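Local coordinates for extracellular invertase (Aspergillus kawachii, PDB 5XH8), which probably hydrolyses beta-fructofuranosides such as sucrose and has high transfructosylation activity, which can yield fructooligosaccharides such as 1-kestose, at residues 431-436 with 589-594; 448-453 with 573-578; 455-460 with 541-546; 473-478 with 583-588; 549-554 with 563-568. One frame throughout, in Å; residues are numbered along the deposited sequence.

Interaction 1 (431-436 with 589-594)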
# COMPACT_ATOMS: atom_id res chain seq x y z
N SER A 431 -5.28 57.38 -2.15
CA SER A 431 -4.45 57.43 -3.33
C SER A 431 -3.85 58.81 -3.51
O SER A 431 -4.55 59.81 -3.35
CB SER A 431 -5.32 57.09 -4.53
OG SER A 431 -4.51 56.68 -5.60
N PHE A 432 -2.56 58.89 -3.86
CA PHE A 432 -1.97 60.15 -4.32
C PHE A 432 -1.02 59.86 -5.47
O PHE A 432 -0.64 58.70 -5.70
CB PHE A 432 -1.27 60.91 -3.17
CG PHE A 432 -0.10 60.18 -2.56
CD1 PHE A 432 1.19 60.32 -3.09
CD2 PHE A 432 -0.28 59.35 -1.44
CE1 PHE A 432 2.26 59.65 -2.53
CE2 PHE A 432 0.80 58.68 -0.88
CZ PHE A 432 2.06 58.83 -1.43
N THR A 433 -0.65 60.92 -6.20
CA THR A 433 0.22 60.79 -7.36
C THR A 433 1.47 61.64 -7.19
O THR A 433 1.44 62.66 -6.52
CB THR A 433 -0.50 61.20 -8.67
OG1 THR A 433 -0.95 62.56 -8.56
CG2 THR A 433 -1.71 60.28 -8.97
N GLU A 434 2.56 61.18 -7.78
CA GLU A 434 3.82 61.88 -7.83
C GLU A 434 4.05 62.21 -9.30
O GLU A 434 3.82 61.36 -10.16
CB GLU A 434 4.92 60.98 -7.29
CG GLU A 434 6.34 61.50 -7.44
CD GLU A 434 6.69 62.64 -6.49
OE1 GLU A 434 6.06 62.82 -5.43
OE2 GLU A 434 7.67 63.34 -6.80
N SER A 435 4.52 63.42 -9.59
CA SER A 435 4.66 63.90 -10.97
C SER A 435 5.66 63.12 -11.77
O SER A 435 6.74 62.80 -11.28
CB SER A 435 5.08 65.38 -11.00
OG SER A 435 4.03 66.20 -10.54
N GLY A 436 5.32 62.87 -13.03
CA GLY A 436 6.26 62.27 -13.97
C GLY A 436 7.49 63.14 -14.15
O GLY A 436 7.48 64.31 -13.82
N LYS A 589 3.66 59.80 -14.42
CA LYS A 589 2.94 60.00 -13.18
C LYS A 589 2.91 58.62 -12.43
O LYS A 589 2.58 57.58 -13.00
CB LYS A 589 1.55 60.54 -13.53
CG LYS A 589 0.53 60.78 -12.43
CD LYS A 589 -0.88 60.51 -12.98
CE LYS A 589 -2.00 61.09 -12.13
NZ LYS A 589 -2.83 62.08 -12.87
N VAL A 590 3.33 58.64 -11.17
CA VAL A 590 3.43 57.47 -10.33
C VAL A 590 2.24 57.52 -9.40
O VAL A 590 1.99 58.57 -8.80
CB VAL A 590 4.75 57.53 -9.53
CG1 VAL A 590 4.93 56.29 -8.67
CG2 VAL A 590 5.93 57.73 -10.47
N THR A 591 1.48 56.43 -9.28
CA THR A 591 0.37 56.36 -8.33
C THR A 591 0.77 55.54 -7.10
O THR A 591 1.37 54.46 -7.22
CB THR A 591 -0.89 55.78 -8.98
OG1 THR A 591 -1.21 56.57 -10.13
CG2 THR A 591 -2.07 55.80 -8.01
N VAL A 592 0.45 56.06 -5.92
CA VAL A 592 0.72 55.37 -4.66
C VAL A 592 -0.62 55.26 -3.97
O VAL A 592 -1.29 56.28 -3.77
CB VAL A 592 1.71 56.13 -3.74
CG1 VAL A 592 1.85 55.40 -2.39
CG2 VAL A 592 3.07 56.29 -4.41
N SER A 593 -1.00 54.03 -3.62
CA SER A 593 -2.21 53.78 -2.86
C SER A 593 -1.77 53.14 -1.55
O SER A 593 -1.03 52.13 -1.56
CB SER A 593 -3.17 52.90 -3.66
OG SER A 593 -4.26 52.51 -2.85
N GLU A 594 -2.23 53.70 -0.44
CA GLU A 594 -1.70 53.39 0.88
C GLU A 594 -2.73 52.71 1.77
O GLU A 594 -3.88 53.10 1.76
CB GLU A 594 -1.22 54.69 1.55
CG GLU A 594 -0.32 54.47 2.75
CD GLU A 594 0.13 55.78 3.39
OE1 GLU A 594 0.24 56.81 2.68
OE2 GLU A 594 0.39 55.77 4.61
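Phe432 and Val592 project in the same direction from neighbouring antiparallel strands, the aliphatic branch lying under the flat of the ring. Val592 CB sits 3.6 Å from the plane of the Phe432 ring, displaced toward its rim, in a CH-pi contact, while Val592 CG1 reaches Phe432 CZ at 3.6 Å. Chi1 of 63° places Phe432 CG between its backbone N and carbonyl carbon; the ring beyond it lies over Val592. Glu594 OE1 lies near the ring plane, at the edge by CE2; the other carboxylate oxygen, OE2, is hydrogen-bonded to Ser452 OG. Further along the same face Glu434 CB lies 4.1 Å from Val590 CB, and the Glu434 carboxylate bends off to accept a bond from Lys448 N.

The opposite face is more polar. Thr433 is crossed obliquely by the side chain of Lys589, whose CE comes to 3.3 Å from Thr433 CG2, a tight approach to be read with caution. Beside it, Ser431 OG lies 3.5 Å from Thr591 CG2. Two pairs of reciprocal backbone bonds, Phe432 with Val592 and Glu434 with Val590, each 2.9 Å from N to O, fix the register. The division by face is therefore incomplete: ring and valines share their side with the buried Glu434 carboxylate, which Lys448 N satisfies, while the exposed positions opposite are Ser431 and Thr433, with Lys589 lying across the latter.

Interaction 2 (448-453 with 573-578)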
# COMPACT_ATOMS: atom_id res chain seq x y z
N LYS A 448 8.00 63.83 -3.55
CA LYS A 448 7.46 64.93 -2.77
C LYS A 448 6.64 64.41 -1.60
O LYS A 448 6.66 65.00 -0.50
CB LYS A 448 6.59 65.85 -3.63
CG LYS A 448 6.32 67.20 -2.98
CD LYS A 448 5.21 67.96 -3.68
CE LYS A 448 4.90 69.26 -2.95
NZ LYS A 448 3.57 69.78 -3.37
N ARG A 449 5.91 63.32 -1.84
CA ARG A 449 5.16 62.65 -0.78
C ARG A 449 5.40 61.12 -0.82
O ARG A 449 5.45 60.52 -1.88
CB ARG A 449 3.69 62.95 -0.93
CG ARG A 449 2.85 62.48 0.24
CD ARG A 449 1.40 62.61 -0.12
NE ARG A 449 0.56 61.89 0.81
CZ ARG A 449 -0.77 61.86 0.74
NH1 ARG A 449 -1.41 62.50 -0.23
NH2 ARG A 449 -1.46 61.17 1.64
N SER A 450 5.58 60.53 0.35
CA SER A 450 5.80 59.10 0.47
C SER A 450 4.71 58.58 1.38
O SER A 450 4.12 59.36 2.15
CB SER A 450 7.16 58.81 1.07
OG SER A 450 8.19 58.93 0.12
N PRO A 451 4.41 57.26 1.28
CA PRO A 451 3.49 56.66 2.25
C PRO A 451 4.08 56.75 3.64
O PRO A 451 5.29 56.74 3.79
CB PRO A 451 3.39 55.18 1.80
CG PRO A 451 4.58 54.95 0.95
CD PRO A 451 4.87 56.26 0.29
N SER A 452 3.21 56.87 4.62
CA SER A 452 3.63 56.89 6.01
C SER A 452 3.57 55.51 6.65
O SER A 452 3.83 55.40 7.84
CB SER A 452 2.75 57.85 6.79
OG SER A 452 1.41 57.40 6.72
N GLU A 453 3.18 54.47 5.90
CA GLU A 453 3.29 53.10 6.43
C GLU A 453 3.74 52.12 5.36
O GLU A 453 3.75 52.44 4.17
CB GLU A 453 1.99 52.64 7.12
CG GLU A 453 0.79 52.52 6.19
CD GLU A 453 -0.43 51.92 6.87
OE1 GLU A 453 -0.36 51.43 8.03
OE2 GLU A 453 -1.49 51.93 6.22
N THR A 573 9.97 54.23 5.27
CA THR A 573 8.79 54.29 4.42
C THR A 573 8.92 55.22 3.20
O THR A 573 7.95 55.38 2.45
CB THR A 573 7.57 54.74 5.24
OG1 THR A 573 7.82 56.05 5.76
CG2 THR A 573 7.30 53.80 6.40
N ASN A 574 10.10 55.82 2.99
CA ASN A 574 10.27 56.82 1.92
C ASN A 574 10.52 56.14 0.59
O ASN A 574 11.12 55.05 0.53
CB ASN A 574 11.40 57.81 2.23
CG ASN A 574 11.10 58.66 3.46
OD1 ASN A 574 11.75 58.53 4.49
ND2 ASN A 574 10.09 59.49 3.36
N ILE A 575 10.08 56.83 -0.46
CA ILE A 575 10.21 56.35 -1.82
C ILE A 575 10.92 57.40 -2.67
O ILE A 575 10.62 58.58 -2.55
CB ILE A 575 8.82 56.05 -2.43
CG1 ILE A 575 8.16 54.89 -1.67
CG2 ILE A 575 8.95 55.73 -3.92
CD1 ILE A 575 6.74 54.60 -2.11
N SER A 576 11.82 56.97 -3.54
CA SER A 576 12.53 57.86 -4.45
C SER A 576 12.63 57.26 -5.83
O SER A 576 12.71 56.02 -5.96
CB SER A 576 13.94 58.11 -3.93
OG SER A 576 13.87 58.70 -2.66
N PHE A 577 12.66 58.12 -6.86
CA PHE A 577 13.09 57.71 -8.21
C PHE A 577 14.55 57.30 -8.09
O PHE A 577 15.28 57.83 -7.26
CB PHE A 577 12.98 58.85 -9.24
CG PHE A 577 11.59 59.38 -9.42
CD1 PHE A 577 10.73 58.78 -10.32
CD2 PHE A 577 11.14 60.47 -8.68
CE1 PHE A 577 9.43 59.25 -10.47
CE2 PHE A 577 9.85 60.94 -8.84
CZ PHE A 577 8.99 60.34 -9.73
N PHE A 578 14.96 56.35 -8.91
CA PHE A 578 16.35 55.93 -8.96
C PHE A 578 16.74 55.74 -10.42
O PHE A 578 15.97 55.19 -11.21
CB PHE A 578 16.56 54.61 -8.21
CG PHE A 578 17.80 53.88 -8.62
CD1 PHE A 578 19.05 54.29 -8.17
CD2 PHE A 578 17.74 52.81 -9.50
CE1 PHE A 578 20.20 53.63 -8.56
CE2 PHE A 578 18.89 52.14 -9.90
CZ PHE A 578 20.12 52.55 -9.42
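Ser450 OG receives the backbone N-H of Ile575 at 2.9 Å, the strongest polar link between the loop 448-453 and the start of strand 574-580. The bond is somewhat bent, with 157° at the hydrogen. Chi1 of -79° sets Ser450 OG anti to its carbonyl carbon and beside its own N, where it faces the strand. A second, weak bond runs the other way, from Thr573 OG1 to Pro451 O at 3.3 Å. It is accompanied by an approach of Pro451 O to Thr573 O, also 3.3 Å, in which two acceptors face each other without a bond.

Packing spreads outward from these polar atoms. The Pro451 ring and the Ile575 side chain cross at about a right angle, and Pro451 CD touches Ile575 CD1 at 3.5 Å, a close fit for two carbons. Thr573 CG2 reaches the backbone of Glu453 more loosely, 4.1 Å from its CA. Phe456, from the facing sheet, lies against both Pro451 and Ile575, and Ser452 OG is hydrogen-bonded to Glu594 OE2.

Thr573 and Asn574 both face Ser481 on the adjoining strand, which makes a classic beta bulge at the strand's entrance. A loop that passes from one sheet to the other and lies against the start of such a strand is in keeping with the beta-sandwich of the C-terminal domain in glycoside hydrolase family 32.

Interaction 3 (455-460 with 541-546)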
# COMPACT_ATOMS: atom_id res chain seq x y z
N PHE A 455 2.55 49.57 3.83
CA PHE A 455 1.43 48.87 3.23
C PHE A 455 0.97 49.76 2.08
O PHE A 455 0.30 50.76 2.31
CB PHE A 455 0.31 48.66 4.26
CG PHE A 455 0.72 47.87 5.48
CD1 PHE A 455 1.24 48.52 6.61
CD2 PHE A 455 0.57 46.49 5.52
CE1 PHE A 455 1.61 47.79 7.74
CE2 PHE A 455 0.92 45.77 6.65
CZ PHE A 455 1.45 46.42 7.77
N PHE A 456 1.43 49.47 0.87
CA PHE A 456 1.08 50.30 -0.27
C PHE A 456 1.22 49.58 -1.59
O PHE A 456 1.94 48.59 -1.68
CB PHE A 456 1.96 51.58 -0.33
CG PHE A 456 3.45 51.32 -0.47
CD1 PHE A 456 4.04 51.24 -1.72
CD2 PHE A 456 4.25 51.17 0.66
CE1 PHE A 456 5.40 50.99 -1.84
CE2 PHE A 456 5.60 50.92 0.54
CZ PHE A 456 6.18 50.83 -0.71
N VAL A 457 0.56 50.13 -2.61
CA VAL A 457 0.79 49.77 -4.00
C VAL A 457 1.41 50.97 -4.70
O VAL A 457 0.92 52.08 -4.51
CB VAL A 457 -0.51 49.43 -4.77
CG1 VAL A 457 -0.19 49.02 -6.21
CG2 VAL A 457 -1.31 48.36 -4.04
N LEU A 458 2.45 50.74 -5.49
CA LEU A 458 3.08 51.76 -6.32
C LEU A 458 3.00 51.30 -7.77
O LEU A 458 3.48 50.21 -8.07
CB LEU A 458 4.57 51.93 -5.95
CG LEU A 458 5.33 53.02 -6.74
CD1 LEU A 458 6.53 53.51 -5.95
CD2 LEU A 458 5.80 52.56 -8.12
N SER A 459 2.39 52.11 -8.64
CA SER A 459 2.33 51.83 -10.09
C SER A 459 3.03 52.94 -10.86
O SER A 459 2.88 54.12 -10.53
CB SER A 459 0.90 51.77 -10.61
OG SER A 459 0.02 51.33 -9.62
N ALA A 460 3.76 52.58 -11.91
CA ALA A 460 4.37 53.58 -12.77
C ALA A 460 4.78 52.95 -14.06
O ALA A 460 5.02 51.74 -14.13
CB ALA A 460 5.59 54.18 -12.08
N ASP A 541 5.54 48.71 -17.58
CA ASP A 541 4.40 48.94 -16.70
C ASP A 541 4.58 48.16 -15.38
O ASP A 541 4.27 46.96 -15.29
CB ASP A 541 3.12 48.52 -17.42
CG ASP A 541 1.89 48.94 -16.68
OD1 ASP A 541 1.98 49.80 -15.78
OD2 ASP A 541 0.81 48.41 -17.00
N LEU A 542 5.06 48.87 -14.38
CA LEU A 542 5.52 48.31 -13.13
C LEU A 542 4.45 48.47 -12.05
O LEU A 542 3.92 49.56 -11.89
CB LEU A 542 6.80 49.05 -12.75
CG LEU A 542 7.81 48.40 -11.84
CD1 LEU A 542 8.22 47.01 -12.33
CD2 LEU A 542 9.01 49.33 -11.72
N THR A 543 4.11 47.38 -11.35
CA THR A 543 3.37 47.47 -10.08
C THR A 543 4.17 46.84 -8.93
O THR A 543 4.67 45.72 -9.06
CB THR A 543 2.00 46.78 -10.20
OG1 THR A 543 1.29 47.29 -11.33
CG2 THR A 543 1.18 47.00 -8.94
N LEU A 544 4.29 47.57 -7.82
CA LEU A 544 4.92 47.08 -6.60
C LEU A 544 3.83 47.01 -5.54
O LEU A 544 3.14 48.00 -5.33
CB LEU A 544 6.04 48.02 -6.12
CG LEU A 544 7.41 47.99 -6.79
CD1 LEU A 544 7.35 47.92 -8.29
CD2 LEU A 544 8.21 49.23 -6.38
N VAL A 545 3.68 45.86 -4.90
CA VAL A 545 2.77 45.71 -3.78
C VAL A 545 3.64 45.37 -2.58
O VAL A 545 4.31 44.32 -2.56
CB VAL A 545 1.73 44.60 -3.98
CG1 VAL A 545 0.72 44.59 -2.83
CG2 VAL A 545 1.04 44.75 -5.33
N VAL A 546 3.64 46.25 -1.59
CA VAL A 546 4.39 46.05 -0.37
C VAL A 546 3.39 45.85 0.75
O VAL A 546 2.63 46.75 1.08
CB VAL A 546 5.31 47.26 -0.09
CG1 VAL A 546 5.99 47.15 1.28
CG2 VAL A 546 6.36 47.36 -1.18
O HOH W 1 -1.10 48.50 -11.13
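Phe456, Leu458 and Ala460 pair with Val546, Leu544 and Leu542 as three successive hydrogen-bonded pairs of an antiparallel ladder, the two strands running at 171° with axes 4.7 Å apart. Six N-H to O bonds of 2.8 to 3.0 Å join these residues, and the CA hydrogens of the pairs between add softer contacts, as from Val457 CA to Leu544 O at 3.2 Å.

Side chains of the bonded pairs share one face of the sheet. There Val546 lies beneath the ring of Phe456, with its CB 3.7 Å from the ring plane and displaced toward the rim; Val546 CG2 comes to 3.5 Å from Phe456 CZ. The first torsion of Phe456, 61°, leaves CG flanked by the residue's own N and carbonyl carbon. Leu458 and Leu544 touch more loosely, through their CB atoms. Phe477 of the facing sheet lies against Leu458, Ala460 and Leu542.

On the opposite face Val457 and Thr543 are set askew to each other, Val457 CG1 meeting Thr543 CG2 at 3.7 Å. Here the methyl turns to the valine while Thr543 OG1 is hydrogen-bonded to a water at 2.7 Å, which makes a weak further link to Ser459 OG. The contact therefore combines a backbone ladder of six bonds with two unlike surfaces: a hydrocarbon one buried between sheets, and a second that passes from valines to hydroxyls linked, weakly on the serine side, through a water.

Interaction 4 (473-478 with 583-588)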
# COMPACT_ATOMS: atom_id res chain seq x y z
N LEU A 473 22.31 50.96 -18.41
CA LEU A 473 21.18 51.58 -17.72
C LEU A 473 20.62 50.71 -16.57
O LEU A 473 20.50 49.48 -16.71
CB LEU A 473 20.05 51.91 -18.71
CG LEU A 473 18.77 52.55 -18.12
CD1 LEU A 473 18.19 53.60 -19.05
CD2 LEU A 473 17.68 51.52 -17.78
N LYS A 474 20.31 51.39 -15.46
CA LYS A 474 19.57 50.85 -14.32
C LYS A 474 18.63 51.94 -13.86
O LYS A 474 19.09 53.00 -13.44
CB LYS A 474 20.50 50.49 -13.17
CG LYS A 474 21.44 49.36 -13.49
CD LYS A 474 22.51 49.20 -12.44
CE LYS A 474 23.70 48.50 -13.06
NZ LYS A 474 24.56 47.93 -12.00
N SER A 475 17.32 51.69 -13.95
CA SER A 475 16.32 52.64 -13.47
C SER A 475 15.16 51.94 -12.74
O SER A 475 14.72 50.86 -13.13
CB SER A 475 15.78 53.47 -14.65
OG SER A 475 16.81 53.78 -15.59
N GLY A 476 14.67 52.58 -11.68
CA GLY A 476 13.51 52.11 -10.97
C GLY A 476 13.17 52.98 -9.78
O GLY A 476 13.11 54.20 -9.91
N PHE A 477 12.93 52.35 -8.64
CA PHE A 477 12.58 53.06 -7.42
C PHE A 477 13.35 52.54 -6.23
O PHE A 477 13.76 51.39 -6.19
CB PHE A 477 11.09 52.98 -7.13
CG PHE A 477 10.23 53.52 -8.22
CD1 PHE A 477 9.87 54.87 -8.24
CD2 PHE A 477 9.76 52.69 -9.23
CE1 PHE A 477 9.07 55.37 -9.26
CE2 PHE A 477 8.96 53.18 -10.25
CZ PHE A 477 8.62 54.52 -10.26
N GLN A 478 13.54 53.43 -5.27
CA GLN A 478 14.08 53.09 -3.98
C GLN A 478 12.90 53.18 -3.02
O GLN A 478 12.19 54.18 -3.01
CB GLN A 478 15.18 54.07 -3.60
CG GLN A 478 16.02 53.60 -2.45
CD GLN A 478 17.08 54.61 -2.03
OE1 GLN A 478 16.79 55.59 -1.36
NE2 GLN A 478 18.31 54.35 -2.41
N GLY A 583 22.36 56.90 -19.73
CA GLY A 583 21.27 57.24 -20.61
C GLY A 583 20.19 57.97 -19.85
O GLY A 583 20.45 58.55 -18.79
N GLY A 584 18.98 57.92 -20.39
CA GLY A 584 17.83 58.59 -19.82
C GLY A 584 16.65 57.66 -19.62
O GLY A 584 16.57 56.59 -20.22
N VAL A 585 15.74 58.11 -18.75
CA VAL A 585 14.49 57.40 -18.43
C VAL A 585 13.40 58.41 -18.26
O VAL A 585 13.63 59.41 -17.59
CB VAL A 585 14.50 56.73 -17.03
CG1 VAL A 585 13.56 55.54 -17.01
CG2 VAL A 585 15.90 56.39 -16.59
N ALA A 586 12.21 58.12 -18.75
CA ALA A 586 11.06 58.94 -18.46
C ALA A 586 10.08 58.15 -17.62
O ALA A 586 9.59 57.10 -18.06
CB ALA A 586 10.41 59.43 -19.75
N PHE A 587 9.80 58.66 -16.42
CA PHE A 587 8.82 58.11 -15.51
C PHE A 587 7.51 58.79 -15.75
O PHE A 587 7.44 60.01 -15.72
CB PHE A 587 9.23 58.37 -14.05
CG PHE A 587 10.44 57.63 -13.61
CD1 PHE A 587 11.71 58.15 -13.84
CD2 PHE A 587 10.33 56.40 -12.96
CE1 PHE A 587 12.85 57.47 -13.43
CE2 PHE A 587 11.46 55.71 -12.55
CZ PHE A 587 12.72 56.25 -12.78
N SER A 588 6.44 58.03 -15.95
CA SER A 588 5.12 58.63 -15.92
C SER A 588 4.80 59.13 -14.52
O SER A 588 5.55 58.89 -13.56
CB SER A 588 4.06 57.59 -16.25
OG SER A 588 3.87 56.75 -15.10
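Ser475 meets Val585 with its hydroxymethyl group, and Ser475 OG is held at the same time by a hydrogen bond to His579 ND1, a residue of strand 574-580. Across the contact the neighbour of this hydroxyl is a methyl group: Ser475 CB lies 3.5 Å from Val585 CG2, and OG is modelled closer still to that carbon, at a spacing too short to carry weight. Leu473, one alternate position back, extends CD1 to 3.6 Å from Gly584 O and more loosely to Val585 CG2.

Aromatic packing takes over at the other end. Phe587 turns an edge toward the face of Phe477 in an offset edge-to-face pair, with ring centroids 5.4 Å apart and planes at 66°. The two side chains pass in opposing directions, and the nearest atoms are Phe477 CZ and Phe587 CD2 at 3.7 Å. Phe587 also carries CE2 and CZ to the carbonyl of Gly476, each 3.5 Å from its oxygen, in an oblique approach. A further edge-to-face contact joins Phe587 to Phe577, and Leu462 touches both Phe477 and Phe587, which extends the hydrophobic cluster.

The strands do not pair: their axes pass 8.8 Å apart at 33°. Such a spacing, filled by interlocking side chains, is that of two sheets stacked face to face, here the layers of the C-terminal beta-sandwich.

Interaction 5 (549-554 with 563-568)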
# COMPACT_ATOMS: atom_id res chain seq x y z
N SER A 549 6.38 43.12 5.07
CA SER A 549 7.62 42.51 4.57
C SER A 549 7.45 41.74 3.27
O SER A 549 8.43 41.26 2.72
CB SER A 549 8.22 41.56 5.62
OG SER A 549 7.38 40.44 5.87
N VAL A 550 6.22 41.59 2.77
CA VAL A 550 6.02 40.86 1.53
C VAL A 550 6.06 41.83 0.36
O VAL A 550 5.20 42.68 0.27
CB VAL A 550 4.67 40.11 1.53
CG1 VAL A 550 4.52 39.32 0.24
CG2 VAL A 550 4.57 39.20 2.73
N LEU A 551 7.04 41.69 -0.52
CA LEU A 551 7.12 42.46 -1.75
C LEU A 551 6.76 41.59 -2.95
O LEU A 551 7.37 40.55 -3.17
CB LEU A 551 8.55 43.03 -1.96
CG LEU A 551 8.81 43.70 -3.33
CD1 LEU A 551 7.91 44.90 -3.60
CD2 LEU A 551 10.28 44.10 -3.42
N GLU A 552 5.79 42.05 -3.73
CA GLU A 552 5.48 41.46 -5.02
C GLU A 552 5.66 42.52 -6.12
O GLU A 552 5.07 43.60 -6.07
CB GLU A 552 4.06 40.89 -5.03
CG GLU A 552 3.87 39.76 -4.01
CD GLU A 552 2.55 39.02 -4.13
OE1 GLU A 552 2.07 38.81 -5.26
OE2 GLU A 552 1.99 38.61 -3.08
N VAL A 553 6.49 42.17 -7.10
CA VAL A 553 6.78 43.02 -8.24
C VAL A 553 6.14 42.40 -9.49
O VAL A 553 6.51 41.30 -9.88
CB VAL A 553 8.30 43.13 -8.45
CG1 VAL A 553 8.61 44.05 -9.63
CG2 VAL A 553 8.96 43.63 -7.17
N TYR A 554 5.18 43.11 -10.08
CA TYR A 554 4.56 42.76 -11.34
C TYR A 554 4.99 43.70 -12.48
O TYR A 554 5.20 44.92 -12.25
CB TYR A 554 3.05 42.82 -11.21
CG TYR A 554 2.44 41.86 -10.19
CD1 TYR A 554 2.38 42.18 -8.83
CD2 TYR A 554 1.90 40.63 -10.59
CE1 TYR A 554 1.82 41.30 -7.90
CE2 TYR A 554 1.32 39.75 -9.68
CZ TYR A 554 1.29 40.07 -8.33
OH TYR A 554 0.71 39.18 -7.45
N THR A 563 9.49 38.56 -2.88
CA THR A 563 10.54 38.35 -1.91
C THR A 563 10.18 38.94 -0.57
O THR A 563 9.10 39.52 -0.41
CB THR A 563 11.89 38.92 -2.43
OG1 THR A 563 12.95 38.56 -1.54
CG2 THR A 563 11.81 40.47 -2.55
N TRP A 564 11.09 38.77 0.40
CA TRP A 564 10.96 39.31 1.75
C TRP A 564 11.75 40.62 1.89
O TRP A 564 12.94 40.66 1.56
CB TRP A 564 11.46 38.30 2.79
CG TRP A 564 10.64 37.05 2.84
CD1 TRP A 564 10.98 35.84 2.33
CD2 TRP A 564 9.33 36.91 3.41
NE1 TRP A 564 9.95 34.94 2.53
CE2 TRP A 564 8.93 35.57 3.21
CE3 TRP A 564 8.48 37.77 4.10
CZ2 TRP A 564 7.69 35.08 3.64
CZ3 TRP A 564 7.22 37.29 4.53
CH2 TRP A 564 6.85 35.94 4.29
N VAL A 565 11.08 41.67 2.36
CA VAL A 565 11.73 42.96 2.62
C VAL A 565 11.55 43.32 4.09
O VAL A 565 10.63 44.01 4.47
CB VAL A 565 11.28 44.07 1.64
CG1 VAL A 565 11.92 43.84 0.29
CG2 VAL A 565 9.77 44.17 1.50
N ARG A 566 12.46 42.81 4.92
CA ARG A 566 12.26 42.84 6.35
C ARG A 566 12.91 44.09 6.99
O ARG A 566 13.82 43.98 7.81
CB ARG A 566 12.71 41.50 6.94
CG ARG A 566 11.72 40.37 6.58
CD ARG A 566 11.80 39.06 7.40
NE ARG A 566 12.60 38.14 6.68
CZ ARG A 566 12.29 36.94 6.18
NH1 ARG A 566 11.15 36.26 6.39
NH2 ARG A 566 13.26 36.38 5.49
N SER A 567 12.41 45.27 6.63
CA SER A 567 12.89 46.53 7.22
C SER A 567 12.44 46.62 8.68
O SER A 567 11.33 46.19 9.04
CB SER A 567 12.43 47.75 6.40
OG SER A 567 11.07 48.06 6.63
N TRP A 568 13.32 47.18 9.51
CA TRP A 568 13.09 47.34 10.94
C TRP A 568 12.45 48.68 11.36
O TRP A 568 11.48 48.67 12.12
CB TRP A 568 14.43 47.17 11.69
CG TRP A 568 14.27 47.39 13.15
CD1 TRP A 568 14.57 48.53 13.84
CD2 TRP A 568 13.76 46.46 14.11
NE1 TRP A 568 14.27 48.36 15.17
CE2 TRP A 568 13.76 47.11 15.36
CE3 TRP A 568 13.28 45.14 14.02
CZ2 TRP A 568 13.33 46.48 16.53
CZ3 TRP A 568 12.83 44.52 15.19
CH2 TRP A 568 12.87 45.18 16.42
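Leu551 and Thr563 form an antiparallel hydrogen-bonded pair, with Leu551 N to Thr563 O at 3.0 Å and Thr563 N to Leu551 O at 2.9 Å, and Val550 with Trp564 follows as a non-hydrogen-bonded pair. Beyond the regular strand the ladder gains one more bond: Ser549 O accepts Val565 N at 2.7 Å, nearly straight at the hydrogen (173°) though tilted from the carbonyl plane. The chain then turns away through an inverse gamma turn centred on Arg566.

The indole of Trp564 is the main side-chain platform. Ser549 OG lies in its plane, at the edge, 3.4 Å from both CE3 and CZ3. Val550 keeps company with the tryptophan on the same face of the sheet, and its CG2 reaches CZ3 of Trp564 at 3.7 Å. Over one ring face the guanidinium of Arg566 places NH1 3.5 Å above the plane, toward the rim; chi3 of -96° bends the chain at NE, and the guanidinium beyond it lies over the ring. Ser549 OG is hydrogen-bonded to Trp26 O, and Trp564 NE1 is satisfied by Ser349 O.

Leu551 and Thr563 occupy the other face; Val565, just past the strand, packs against Leu551, with Leu551 CB meeting Val565 CG2 at 3.8 Å. The arrangement is the open end of a beta hairpin, strands 550-555 and 559-564, at the margin of the C-terminal sheet, where contacts of Trp564 with Trp366 and Thr369 bring it against a sheet of the N-terminal beta-propeller domain.

All five contacts lie in the C-terminal domain. Interactions 1, 3 and 5 follow one antiparallel sheet in turn: strand 585-594 of interaction 1 pairs with strand 455-463 of interaction 3, whose partner 534-547 pairs with strand 550-555 of interaction 5. Centres of interactions 1 and 3 are about 10 Å apart, those of 1 and 5 about 20 Å. Interaction 4 packs this sheet on the second, and interaction 2 lays the loop running from one to the other against strand 574-580 of the second. Along the chain interaction 1 spans all the others, while 3 and 5 follow in series. Strands distant in sequence thus close one sandwich, whose interaction 5 margin faces the propeller.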